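Local coordinates for Ice-binding protein (Flavobacteriaceae bacterium, PDB 5UYT) that probably binds ice crystals and lends its Antarctic bacterium antifreeze activity through two right-handed beta-helical ice-binding domains, at residues L307-T318 with A334-L344. Numbering follows the deposited sequence.
Sequences LTPHTYLLNAAT and AVFVIKINGAL
Strands 311-314 and 336-340 lie on successive coils of a right-handed beta-helix, stacked in parallel with Thr311 beside Val337, Tyr312 beside Ile338, Leu313 beside Lys339 and Leu314 beside Ile340. Five backbone hydrogen bonds join them, from Val337 N to His310 O through to Asn341 N to Leu314 O; beyond the turn, Thr318 N renews the pairing on Ala343 O. Tyr312, Leu314, Ile338 and Ile340 face the coil interior. There Leu314 CD1 rests on both isoleucines, 3.7 Å from Ile338 CG2 and 3.8 Å from Ile340 CG1. Where the chain turns, two asparagines lie side by side: Asn341 ND2 donates to Asn315 OD1 at 2.9 Å, approaching from above the carbonyl plane, with the two amides 32° apart. At the other end Pro309 CB lies over one face of the Phe336 ring, and Pro309 CA makes an off-centre CH-pi contact, 4.2 Å from the ring centroid. On the face carrying Thr311, Val337 and Leu313, Lys339 bends at chi3 (-74°), which carries CE across to Thr311 CG2, 3.8 Å away, and leaves NZ bonded to Leu289 O and Thr291 OG1. His310 CB lies over one face of the Tyr312 ring and Leu307 CD1 over the opposite one, both toward the rim, while its hydroxyl receives Thr308 N and His310 ND1 and also bonds Asp47, from the other ice-binding-like region. A phenylalanine at Tyr312 would probably cost Thr308 N its hydroxyl acceptor, Asp47 OD1 its hydroxyl partner and the His310 ring one of its ties, leaving the weak bond to Thr308 O. At the far turn, Thr318 OG1 donates back to Ala316 O at 3.1 Å while lying 3.4 Å from Ile340 CG2.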
loop_
_atom_site.group_PDB
_atom_site.type_symbol
_atom_site.label_atom_id
_atom_site.label_comp_id
_atom_site.label_asym_id
_atom_site.label_seq_id
_atom_site.Cartn_x
_atom_site.Cartn_y
_atom_site.Cartn_z
ATOM N N LEU A 307 -0.252 -0.622 -1.824
ATOM C CA LEU A 307 -0.678 0.675 -1.319
ATOM C C LEU A 307 -2.096 0.579 -0.723
ATOM O O LEU A 307 -2.826 -0.395 -0.971
ATOM C CB LEU A 307 -0.620 1.725 -2.444
ATOM C CG LEU A 307 0.774 1.927 -3.094
ATOM C CD1 LEU A 307 0.698 3.016 -4.189
ATOM C CD2 LEU A 307 1.855 2.267 -2.054
ATOM N N THR A 308 -2.443 1.584 0.093
ATOM C CA THR A 308 -3.728 1.675 0.796
ATOM C C THR A 308 -4.359 3.051 0.497
ATOM O O THR A 308 -3.713 3.908 -0.145
ATOM C CB THR A 308 -3.530 1.450 2.316
ATOM O OG1 THR A 308 -2.435 2.249 2.791
ATOM C CG2 THR A 308 -3.271 -0.032 2.604
ATOM N N PRO A 309 -5.631 3.269 0.910
ATOM C CA PRO A 309 -6.299 4.484 0.452
ATOM C C PRO A 309 -5.676 5.761 1.050
ATOM O O PRO A 309 -5.759 5.992 2.271
ATOM C CB PRO A 309 -7.754 4.307 0.944
ATOM C CG PRO A 309 -7.913 2.826 1.018
ATOM C CD PRO A 309 -6.586 2.350 1.558
ATOM N N HIS A 310 -5.031 6.544 0.174
ATOM C CA HIS A 310 -4.251 7.737 0.541
ATOM C C HIS A 310 -4.022 8.548 -0.739
ATOM O O HIS A 310 -4.218 8.042 -1.845
ATOM C CB HIS A 310 -2.842 7.363 1.049
ATOM C CG HIS A 310 -2.808 6.736 2.415
ATOM N ND1 HIS A 310 -2.577 5.388 2.595
ATOM C CD2 HIS A 310 -2.944 7.266 3.654
ATOM C CE1 HIS A 310 -2.569 5.111 3.890
ATOM N NE2 HIS A 310 -2.805 6.230 4.557
ATOM N N THR A 311 -3.508 9.760 -0.556
ATOM C CA THR A 311 -2.869 10.490 -1.618
ATOM C C THR A 311 -1.351 10.264 -1.495
ATOM O O THR A 311 -0.747 10.642 -0.482
ATOM C CB THR A 311 -3.164 11.981 -1.488
ATOM O OG1 THR A 311 -4.581 12.207 -1.579
ATOM C CG2 THR A 311 -2.456 12.755 -2.615
ATOM N N TYR A 312 -0.741 9.701 -2.539
ATOM C CA TYR A 312 0.708 9.420 -2.533
ATOM C C TYR A 312 1.415 10.412 -3.418
ATOM O O TYR A 312 0.834 10.886 -4.404
ATOM C CB TYR A 312 0.961 8.025 -3.108
ATOM C CG TYR A 312 0.475 6.945 -2.183
ATOM C CD1 TYR A 312 1.256 6.548 -1.087
ATOM C CD2 TYR A 312 -0.788 6.350 -2.358
ATOM C CE1 TYR A 312 0.812 5.560 -0.206
ATOM C CE2 TYR A 312 -1.238 5.362 -1.479
ATOM C CZ TYR A 312 -0.431 4.972 -0.410
ATOM O OH TYR A 312 -0.838 4.008 0.503
ATOM N N LEU A 313 2.675 10.688 -3.096
ATOM C CA LEU A 313 3.558 11.470 -3.976
ATOM C C LEU A 313 4.764 10.615 -4.391
ATOM O O LEU A 313 5.468 10.038 -3.542
ATOM C CB LEU A 313 4.077 12.741 -3.268
ATOM C CG LEU A 313 5.126 13.538 -4.064
ATOM C CD1 LEU A 313 4.581 14.140 -5.362
ATOM C CD2 LEU A 313 5.740 14.609 -3.160
ATOM N N LEU A 314 4.977 10.512 -5.697
ATOM C CA LEU A 314 6.251 10.037 -6.228
ATOM C C LEU A 314 6.929 11.282 -6.814
ATOM O O LEU A 314 6.482 11.782 -7.849
ATOM C CB LEU A 314 6.003 8.971 -7.304
ATOM C CG LEU A 314 5.489 7.633 -6.738
ATOM C CD1 LEU A 314 4.504 7.034 -7.721
ATOM C CD2 LEU A 314 6.648 6.662 -6.518
ATOM N N ASN A 315 7.991 11.778 -6.163
ATOM C CA ASN A 315 8.508 13.124 -6.475
ATOM C C ASN A 315 9.573 13.177 -7.608
ATOM O O ASN A 315 10.461 14.046 -7.589
ATOM C CB ASN A 315 9.014 13.834 -5.210
ATOM C CG ASN A 315 9.056 15.357 -5.384
ATOM O OD1 ASN A 315 8.209 15.934 -6.086
ATOM N ND2 ASN A 315 10.043 16.002 -4.787
ATOM N N ALA A 316 9.464 12.259 -8.577
ATOM C CA ALA A 316 10.414 12.153 -9.703
ATOM C C ALA A 316 9.770 11.332 -10.787
ATOM O O ALA A 316 8.709 10.741 -10.566
ATOM C CB ALA A 316 11.722 11.455 -9.252
ATOM N N ALA A 317 10.415 11.272 -11.953
ATOM C CA ALA A 317 10.002 10.324 -12.992
ATOM C C ALA A 317 9.850 8.943 -12.356
ATOM O O ALA A 317 10.710 8.525 -11.541
ATOM C CB ALA A 317 11.054 10.273 -14.088
ATOM N N THR A 318 8.800 8.228 -12.755
ATOM C CA THR A 318 8.437 6.987 -12.091
ATOM C C THR A 318 8.467 5.859 -13.107
ATOM O O THR A 318 8.012 6.038 -14.250
ATOM C CB THR A 318 7.027 7.140 -11.519
ATOM O OG1 THR A 318 7.071 8.096 -10.443
ATOM C CG2 THR A 318 6.450 5.790 -11.035
ATOM N N ALA A 334 -13.259 3.372 -1.174
ATOM C CA ALA A 334 -11.927 3.940 -0.954
ATOM C C ALA A 334 -11.359 4.537 -2.253
ATOM O O ALA A 334 -11.481 3.948 -3.322
ATOM C CB ALA A 334 -10.976 2.866 -0.439
ATOM N N VAL A 335 -10.673 5.675 -2.131
ATOM C CA VAL A 335 -10.080 6.380 -3.275
ATOM C C VAL A 335 -8.541 6.351 -3.101
ATOM O O VAL A 335 -8.015 6.476 -1.969
ATOM C CB VAL A 335 -10.533 7.858 -3.286
ATOM C CG1 VAL A 335 -9.711 8.706 -4.277
ATOM C CG2 VAL A 335 -12.021 7.958 -3.595
ATOM N N PHE A 336 -7.845 6.211 -4.222
ATOM C CA PHE A 336 -6.393 6.224 -4.245
ATOM C C PHE A 336 -5.979 7.308 -5.212
ATOM O O PHE A 336 -6.430 7.318 -6.380
ATOM C CB PHE A 336 -5.872 4.896 -4.789
ATOM C CG PHE A 336 -6.332 3.696 -4.010
ATOM C CD1 PHE A 336 -5.470 3.099 -3.087
ATOM C CD2 PHE A 336 -7.610 3.152 -4.215
ATOM C CE1 PHE A 336 -5.885 1.964 -2.376
ATOM C CE2 PHE A 336 -8.019 2.018 -3.501
ATOM C CZ PHE A 336 -7.165 1.434 -2.591
ATOM N N VAL A 337 -5.116 8.218 -4.773
ATOM C CA VAL A 337 -4.583 9.198 -5.705
ATOM C C VAL A 337 -3.066 9.070 -5.723
ATOM O O VAL A 337 -2.430 9.065 -4.675
ATOM C CB VAL A 337 -5.013 10.638 -5.346
ATOM C CG1 VAL A 337 -4.227 11.659 -6.187
ATOM C CG2 VAL A 337 -6.533 10.828 -5.571
ATOM N N ILE A 338 -2.487 8.957 -6.918
ATOM C CA ILE A 338 -1.013 8.797 -7.057
ATOM C C ILE A 338 -0.505 9.983 -7.871
ATOM O O ILE A 338 -0.798 10.091 -9.062
ATOM C CB ILE A 338 -0.664 7.441 -7.732
ATOM C CG1 ILE A 338 -1.177 6.314 -6.801
ATOM C CG2 ILE A 338 0.864 7.299 -7.909
ATOM C CD1 ILE A 338 -1.134 4.925 -7.393
ATOM N N LYS A 339 0.173 10.916 -7.208
ATOM C CA LYS A 339 0.692 12.114 -7.868
ATOM C C LYS A 339 2.136 11.799 -8.270
ATOM O O LYS A 339 2.942 11.375 -7.425
ATOM C CB LYS A 339 0.710 13.308 -6.887
ATOM C CG LYS A 339 -0.644 13.691 -6.313
ATOM C CD LYS A 339 -0.582 15.048 -5.598
ATOM C CE LYS A 339 0.148 14.902 -4.280
ATOM N NZ LYS A 339 0.202 16.221 -3.583
ATOM N N ILE A 340 2.485 12.053 -9.527
ATOM C CA ILE A 340 3.852 11.759 -10.016
ATOM C C ILE A 340 4.444 13.067 -10.545
ATOM O O ILE A 340 3.843 13.699 -11.439
ATOM C CB ILE A 340 3.807 10.650 -11.123
ATOM C CG1 ILE A 340 3.338 9.316 -10.529
ATOM C CG2 ILE A 340 5.175 10.533 -11.808
ATOM C CD1 ILE A 340 3.106 8.219 -11.589
ATOM N N ASN A 341 5.576 13.506 -9.971
ATOM C CA ASN A 341 6.216 14.742 -10.395
ATOM C C ASN A 341 7.300 14.410 -11.433
ATOM O O ASN A 341 8.525 14.452 -11.151
ATOM C CB ASN A 341 6.753 15.494 -9.163
ATOM C CG ASN A 341 7.355 16.838 -9.511
ATOM O OD1 ASN A 341 7.084 17.395 -10.579
ATOM N ND2 ASN A 341 8.174 17.374 -8.605
ATOM N N GLY A 342 6.829 14.073 -12.630
ATOM C CA GLY A 342 7.692 13.742 -13.765
ATOM C C GLY A 342 6.948 12.761 -14.663
ATOM O O GLY A 342 5.757 12.533 -14.476
ATOM N N ALA A 343 7.658 12.153 -15.614
ATOM C CA ALA A 343 7.059 11.203 -16.552
ATOM C C ALA A 343 6.792 9.848 -15.891
ATOM O O ALA A 343 7.445 9.491 -14.889
ATOM C CB ALA A 343 7.976 10.996 -17.751
ATOM N N LEU A 344 5.841 9.114 -16.451
ATOM C CA LEU A 344 5.553 7.747 -16.017
ATOM C C LEU A 344 5.884 6.789 -17.165
ATOM O O LEU A 344 5.438 7.009 -18.297
ATOM C CB LEU A 344 4.059 7.584 -15.653
ATOM C CG LEU A 344 3.611 6.132 -15.436
ATOM C CD1 LEU A 344 4.389 5.471 -14.276
ATOM C CD2 LEU A 344 2.089 6.038 -15.216
#